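Local coordinates for AT5g51720/MIO24_14 (Arabidopsis thaliana, PDB 3S2R), which binds one [2Fe-2S] cluster per subunit of its homodimer, acts as an iron-sulfur transfer protein and plays a role in plant development, senescence, reactive oxygen homeostasis and iron metabolism, at the interface of chains A and B. Sequence-based numbering; all coordinates share one arbitrary frame. Chains: chain A/B, AT5g51720/MIO24_14.

Contact 1: the interface of chains A and B. Residues chain A 21-22, 49-52; chain B 21, 50-52, 75-76.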
loop_
_atom_site.group_PDB
_atom_site.type_symbol
_atom_site.label_atom_id
_atom_site.label_comp_id
_atom_site.label_asym_id
_atom_site.label_seq_id
_atom_site.Cartn_x
_atom_site.Cartn_y
_atom_site.Cartn_z
ATOM N N ILE A 21 1.615 9.260 5.190
ATOM C CA ILE A 21 1.346 7.836 5.209
ATOM C C ILE A 21 2.518 7.057 5.755
ATOM O O ILE A 21 2.324 6.092 6.466
ATOM C CB ILE A 21 1.034 7.366 3.764
ATOM C CG1 ILE A 21 -0.352 7.916 3.396
ATOM C CG2 ILE A 21 1.144 5.860 3.591
ATOM C CD1 ILE A 21 -0.661 7.840 1.933
ATOM N N ASN A 22 3.735 7.441 5.389
ATOM C CA ASN A 22 4.907 6.688 5.776
ATOM C C ASN A 22 5.653 7.443 6.868
ATOM O O ASN A 22 6.326 8.435 6.580
ATOM C CB ASN A 22 5.816 6.517 4.559
ATOM C CG ASN A 22 7.219 6.031 4.943
ATOM O OD1 ASN A 22 7.391 5.350 5.961
ATOM N ND2 ASN A 22 8.234 6.366 4.111
ATOM N N CYS A 49 4.080 -5.248 2.088
ATOM C CA CYS A 49 3.490 -4.227 2.920
ATOM C C CYS A 49 2.947 -3.072 2.098
ATOM O O CYS A 49 3.625 -2.504 1.221
ATOM C CB CYS A 49 4.560 -3.703 3.873
ATOM S SG CYS A 49 3.988 -2.492 5.086
ATOM N N ARG A 50 1.741 -2.645 2.471
ATOM C CA ARG A 50 1.106 -1.431 1.909
ATOM C C ARG A 50 0.805 -0.429 3.028
ATOM O O ARG A 50 0.149 0.570 2.758
ATOM C CB ARG A 50 -0.144 -1.740 1.102
ATOM C CG ARG A 50 0.188 -2.669 -0.073
ATOM C CD ARG A 50 -0.964 -2.806 -1.037
ATOM N NE ARG A 50 -2.107 -3.503 -0.428
ATOM C CZ ARG A 50 -3.209 -3.855 -1.084
ATOM N NH1 ARG A 50 -3.260 -3.687 -2.394
ATOM N NH2 ARG A 50 -4.222 -4.397 -0.449
ATOM N N CYS A 51 1.303 -0.677 4.246
ATOM C CA CYS A 51 0.973 0.177 5.369
ATOM C C CYS A 51 2.146 1.025 5.877
ATOM O O CYS A 51 1.960 1.900 6.720
ATOM C CB CYS A 51 0.336 -0.646 6.520
ATOM S SG CYS A 51 1.518 -1.576 7.508
ATOM N N TRP A 52 3.354 0.724 5.418
ATOM C CA TRP A 52 4.572 1.461 5.762
ATOM C C TRP A 52 4.944 1.354 7.252
ATOM O O TRP A 52 5.677 2.220 7.754
ATOM C CB TRP A 52 4.472 2.942 5.310
ATOM C CG TRP A 52 4.267 2.993 3.844
ATOM C CD1 TRP A 52 3.079 2.884 3.193
ATOM C CD2 TRP A 52 5.291 3.115 2.835
ATOM N NE1 TRP A 52 3.303 2.912 1.833
ATOM C CE2 TRP A 52 4.644 3.056 1.589
ATOM C CE3 TRP A 52 6.680 3.269 2.862
ATOM C CZ2 TRP A 52 5.362 3.121 0.374
ATOM C CZ3 TRP A 52 7.372 3.401 1.666
ATOM C CH2 TRP A 52 6.710 3.311 0.443
ATOM N N ILE B 21 -4.446 5.709 7.305
ATOM C CA ILE B 21 -3.786 6.070 6.048
ATOM C C ILE B 21 -4.657 5.846 4.809
ATOM O O ILE B 21 -4.254 6.254 3.703
ATOM C CB ILE B 21 -2.479 5.330 5.838
ATOM C CG1 ILE B 21 -2.707 3.824 5.702
ATOM C CG2 ILE B 21 -1.499 5.631 6.943
ATOM C CD1 ILE B 21 -1.449 3.006 5.225
ATOM N N ARG B 50 0.989 1.579 -3.203
ATOM C CA ARG B 50 1.217 1.507 -1.750
ATOM C C ARG B 50 0.798 2.786 -1.040
ATOM O O ARG B 50 1.141 2.979 0.123
ATOM C CB ARG B 50 2.668 1.167 -1.469
ATOM C CG ARG B 50 3.084 -0.193 -2.105
ATOM C CD ARG B 50 4.430 -0.675 -1.631
ATOM N NE ARG B 50 5.514 0.204 -2.098
ATOM C CZ ARG B 50 6.800 -0.056 -1.923
ATOM N NH1 ARG B 50 7.201 -1.207 -1.390
ATOM N NH2 ARG B 50 7.715 0.828 -2.318
ATOM N N CYS B 51 0.028 3.639 -1.728
ATOM C CA CYS B 51 -0.342 4.924 -1.153
ATOM C C CYS B 51 -1.808 5.071 -0.870
ATOM O O CYS B 51 -2.191 6.050 -0.227
ATOM C CB CYS B 51 0.143 6.092 -2.029
ATOM S SG CYS B 51 -0.816 6.412 -3.510
ATOM N N TRP B 52 -2.644 4.138 -1.309
ATOM C CA TRP B 52 -4.074 4.206 -1.017
ATOM C C TRP B 52 -4.720 5.447 -1.605
ATOM O O TRP B 52 -5.717 5.939 -1.060
ATOM C CB TRP B 52 -4.356 4.073 0.485
ATOM C CG TRP B 52 -3.789 2.765 0.971
ATOM C CD1 TRP B 52 -2.519 2.564 1.377
ATOM C CD2 TRP B 52 -4.462 1.492 1.033
ATOM N NE1 TRP B 52 -2.337 1.223 1.709
ATOM C CE2 TRP B 52 -3.501 0.549 1.485
ATOM C CE3 TRP B 52 -5.769 1.047 0.770
ATOM C CZ2 TRP B 52 -3.825 -0.792 1.689
ATOM C CZ3 TRP B 52 -6.077 -0.299 0.976
ATOM C CH2 TRP B 52 -5.099 -1.205 1.413
ATOM N N VAL B 75 6.249 8.184 -0.492
ATOM C CA VAL B 75 5.777 6.837 -0.803
ATOM C C VAL B 75 5.817 6.607 -2.307
ATOM O O VAL B 75 5.893 7.534 -3.106
ATOM C CB VAL B 75 4.365 6.532 -0.255
ATOM C CG1 VAL B 75 4.378 6.574 1.277
ATOM C CG2 VAL B 75 3.356 7.495 -0.817
ATOM N N GLY B 76 5.837 5.349 -2.695
ATOM C CA GLY B 76 5.843 4.977 -4.087
ATOM C C GLY B 76 5.478 3.527 -4.264
ATOM O O GLY B 76 5.290 2.807 -3.280
HETATM O O HOH W 1 5.766 -3.372 -0.246
#
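A:Trp52 and B:Arg50 meet at the core of this homodimer contact: the indole NE1 donates to the backbone carbonyl O of B:Arg50 at 2.8 Å, a nearly straight bond (167° at H) with the acceptor in the plane of the ring. B:Trp52 does the same for A:Arg50, as the two-fold symmetry requires. With its CG anti to the carbonyl carbon (chi1 -59°), A:Trp52 turns one indole face to B:Val75, whose CG1 packs over it toward the rim, 3.5 Å from CE2. A phenylalanine in place of A:Trp52 would probably leave the B:Arg50 carbonyl without its indole donor and uncover part of the B:Val75 methyl. The guanidinium of B:Arg50, its plane turned 65° from the indole, is anchored by its own chain: NE and NH2 both reach the carbonyl O of B:Gly76, the NE bond being 2.9 Å. Packing is dense around the indole, whereas on the other flank of B:Arg50 a water mediates, 2.8 Å from NH1 and 2.7 Å from the carbonyl O of A:Cys49. The two isoleucines touch each other more lightly, crossing at about a right angle with A:Ile21 CA 4.0 Å from B:Ile21 CG2, although B:Ile21 CD1 packs against A:Cys51 CA. Because A:Cys49, A:Cys51 and B:Cys51 are cluster ligands of the CDGSH-type domain, these contacts fasten each subunit to the cluster-binding loop of its partner and probably steady both cluster sites.

Contact 2: the interface of chains A and B. Residues chain A 36, 38, 41, 48, 78, 80; chain B 38, 41, 78-81.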
loop_
_atom_site.group_PDB
_atom_site.type_symbol
_atom_site.label_atom_id
_atom_site.label_comp_id
_atom_site.label_asym_id
_atom_site.label_seq_id
_atom_site.Cartn_x
_atom_site.Cartn_y
_atom_site.Cartn_z
ATOM N N VAL A 36 10.137 -6.546 -7.400
ATOM C CA VAL A 36 10.098 -7.976 -7.160
ATOM C C VAL A 36 10.167 -8.658 -8.506
ATOM O O VAL A 36 9.295 -8.434 -9.322
ATOM C CB VAL A 36 8.779 -8.376 -6.419
ATOM C CG1 VAL A 36 8.732 -9.905 -6.236
ATOM C CG2 VAL A 36 8.628 -7.596 -5.099
ATOM N N VAL A 38 9.237 -11.819 -10.039
ATOM C CA VAL A 38 8.310 -12.778 -9.437
ATOM C C VAL A 38 8.778 -14.230 -9.493
ATOM O O VAL A 38 8.375 -15.041 -8.650
ATOM C CB VAL A 38 6.908 -12.638 -9.996
ATOM C CG1 VAL A 38 6.375 -11.235 -9.779
ATOM C CG2 VAL A 38 6.867 -12.969 -11.499
ATOM N N LEU A 41 10.432 -15.478 -6.113
ATOM C CA LEU A 41 9.677 -15.728 -4.886
ATOM C C LEU A 41 9.817 -17.143 -4.409
ATOM O O LEU A 41 9.945 -18.041 -5.259
ATOM C CB LEU A 41 8.219 -15.447 -5.150
ATOM C CG LEU A 41 7.873 -13.955 -5.408
ATOM C CD1 LEU A 41 6.530 -13.835 -6.045
ATOM C CD2 LEU A 41 7.996 -13.076 -4.125
ATOM N N TYR A 48 3.379 -8.433 0.741
ATOM C CA TYR A 48 4.112 -7.205 0.617
ATOM C C TYR A 48 3.364 -6.042 1.320
ATOM O O TYR A 48 2.156 -5.908 1.148
ATOM C CB TYR A 48 4.396 -6.879 -0.853
ATOM C CG TYR A 48 5.648 -7.587 -1.302
ATOM C CD1 TYR A 48 6.873 -6.914 -1.341
ATOM C CD2 TYR A 48 5.651 -8.953 -1.593
ATOM C CE1 TYR A 48 8.066 -7.595 -1.680
ATOM C CE2 TYR A 48 6.824 -9.622 -1.940
ATOM C CZ TYR A 48 8.020 -8.940 -1.966
ATOM O OH TYR A 48 9.179 -9.605 -2.287
ATOM N N LEU A 78 -0.427 -6.680 -0.101
ATOM C CA LEU A 78 -0.548 -7.263 -1.415
ATOM C C LEU A 78 0.039 -8.673 -1.347
ATOM O O LEU A 78 1.190 -8.846 -0.943
ATOM C CB LEU A 78 0.202 -6.463 -2.461
ATOM C CG LEU A 78 0.101 -6.874 -3.899
ATOM C CD1 LEU A 78 -1.318 -6.633 -4.445
ATOM C CD2 LEU A 78 1.093 -6.156 -4.745
ATOM N N LEU A 80 1.391 -11.971 -3.094
ATOM C CA LEU A 80 1.916 -12.489 -4.355
ATOM C C LEU A 80 1.875 -14.021 -4.284
ATOM O O LEU A 80 2.552 -14.623 -3.443
ATOM C CB LEU A 80 3.333 -11.958 -4.608
ATOM C CG LEU A 80 3.521 -10.445 -4.594
ATOM C CD1 LEU A 80 4.922 -10.131 -5.082
ATOM C CD2 LEU A 80 2.485 -9.797 -5.510
ATOM N N VAL B 38 1.080 -14.596 -9.777
ATOM C CA VAL B 38 2.103 -13.870 -10.509
ATOM C C VAL B 38 2.195 -14.230 -11.973
ATOM O O VAL B 38 2.646 -13.409 -12.752
ATOM C CB VAL B 38 3.467 -13.904 -9.817
ATOM C CG1 VAL B 38 3.340 -13.269 -8.430
ATOM C CG2 VAL B 38 3.964 -15.308 -9.662
ATOM N N LEU B 41 0.450 -11.776 -14.627
ATOM C CA LEU B 41 1.010 -10.511 -15.109
ATOM C C LEU B 41 1.203 -10.538 -16.630
ATOM O O LEU B 41 1.646 -11.534 -17.216
ATOM C CB LEU B 41 2.334 -10.284 -14.422
ATOM C CG LEU B 41 2.183 -10.021 -12.898
ATOM C CD1 LEU B 41 3.515 -10.034 -12.244
ATOM C CD2 LEU B 41 1.452 -8.714 -12.590
ATOM N N LEU B 78 5.173 -0.568 -5.658
ATOM C CA LEU B 78 5.874 -1.868 -5.769
ATOM C C LEU B 78 5.851 -2.312 -7.219
ATOM O O LEU B 78 4.783 -2.391 -7.819
ATOM C CB LEU B 78 5.165 -2.865 -4.864
ATOM C CG LEU B 78 5.838 -4.247 -4.818
ATOM C CD1 LEU B 78 7.163 -4.174 -4.036
ATOM C CD2 LEU B 78 4.898 -5.234 -4.107
ATOM N N LEU B 79 7.018 -2.592 -7.802
ATOM C CA LEU B 79 7.108 -2.953 -9.203
ATOM C C LEU B 79 7.193 -4.453 -9.324
ATOM O O LEU B 79 8.176 -5.042 -8.876
ATOM C CB LEU B 79 8.362 -2.333 -9.881
ATOM C CG LEU B 79 8.486 -0.818 -9.706
ATOM C CD1 LEU B 79 9.693 -0.304 -10.488
ATOM C CD2 LEU B 79 7.225 -0.064 -10.173
ATOM N N LEU B 80 6.179 -5.084 -9.891
ATOM C CA LEU B 80 6.211 -6.515 -10.128
ATOM C C LEU B 80 6.779 -6.781 -11.502
ATOM O O LEU B 80 6.238 -6.255 -12.498
ATOM C CB LEU B 80 4.818 -7.163 -9.977
ATOM C CG LEU B 80 4.091 -6.901 -8.646
ATOM C CD1 LEU B 80 2.818 -7.695 -8.619
ATOM C CD2 LEU B 80 4.994 -7.235 -7.436
ATOM N N LYS B 81 7.851 -7.573 -11.562
ATOM C CA LYS B 81 8.587 -7.770 -12.782
ATOM C C LYS B 81 8.606 -9.227 -13.178
ATOM O O LYS B 81 8.813 -10.111 -12.355
ATOM C CB LYS B 81 10.028 -7.279 -12.610
ATOM C CG LYS B 81 10.165 -5.857 -12.215
ATOM C CD LYS B 81 11.592 -5.378 -12.248
ATOM C CE LYS B 81 11.681 -3.869 -11.957
ATOM N NZ LYS B 81 13.089 -3.452 -11.976
#
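The backbone N of B:Lys81 donates to the carbonyl O of A:Val36 at 2.8 Å, a main-chain bond joining a strand of one subunit to the other. A:Val36 also uses its own N, bonded to the carbonyl O of B:Leu79 at 2.9 Å, so strand 34-37 of chain A pairs in parallel with strand 78-81 of chain B. Just past the strand, at the start of the 3-10 helix 38-40, A:Val38 N donates to the carbonyl O of B:Lys81. On one side of this pairing, B:Leu78 and B:Leu80 pack against apolar groups of chain A. B:Leu78, its CG anti to the backbone N (chi1 -177°), packs both methyls against A:Tyr48: CD2 lies 3.7 Å from its CB, and CD1 reaches CD1 of the ring while also touching CG2 of A:Val36 at 3.9 Å. The leucine crosses the tyrosine side chain at about a right angle, touching it at CB and the near part of the ring, well away from the phenol hydroxyl. A:Leu80 and B:Leu80 interlock through their branch tips, CD1 of the first lying 3.7 Å from CD2 of the second. This shared apolar core, continuous with the intersubunit strand pairing, helps to hold the homodimer together. At one end of it the two valines at position 38 point tip to tip, A:Val38 CB 3.7 Å from B:Val38 CB, and the CG1 methyl of A:Val38 lies 4.0 Å from CD1 of B:Leu41.

Contact 1 and contact 2 belong to one two-fold symmetric interface, the centres of their C-alpha atoms about 16 Å apart. They have no residue in common but are directly joined along the chain: A:Tyr48, closing strand 45-48 in contact 2, precedes the cluster ligand A:Cys49 of contact 1, and in chain B the segment from B:Val75 and B:Gly76 leads on to strand 78-81. The dimer thus has a cluster-proximal part, where loops meet through indole-to-carbonyl bonds and apolar packing, and a part where strand pairing borders an apolar core. Such continuity suggests that strand pairing helps to position the loops carrying the cluster ligands.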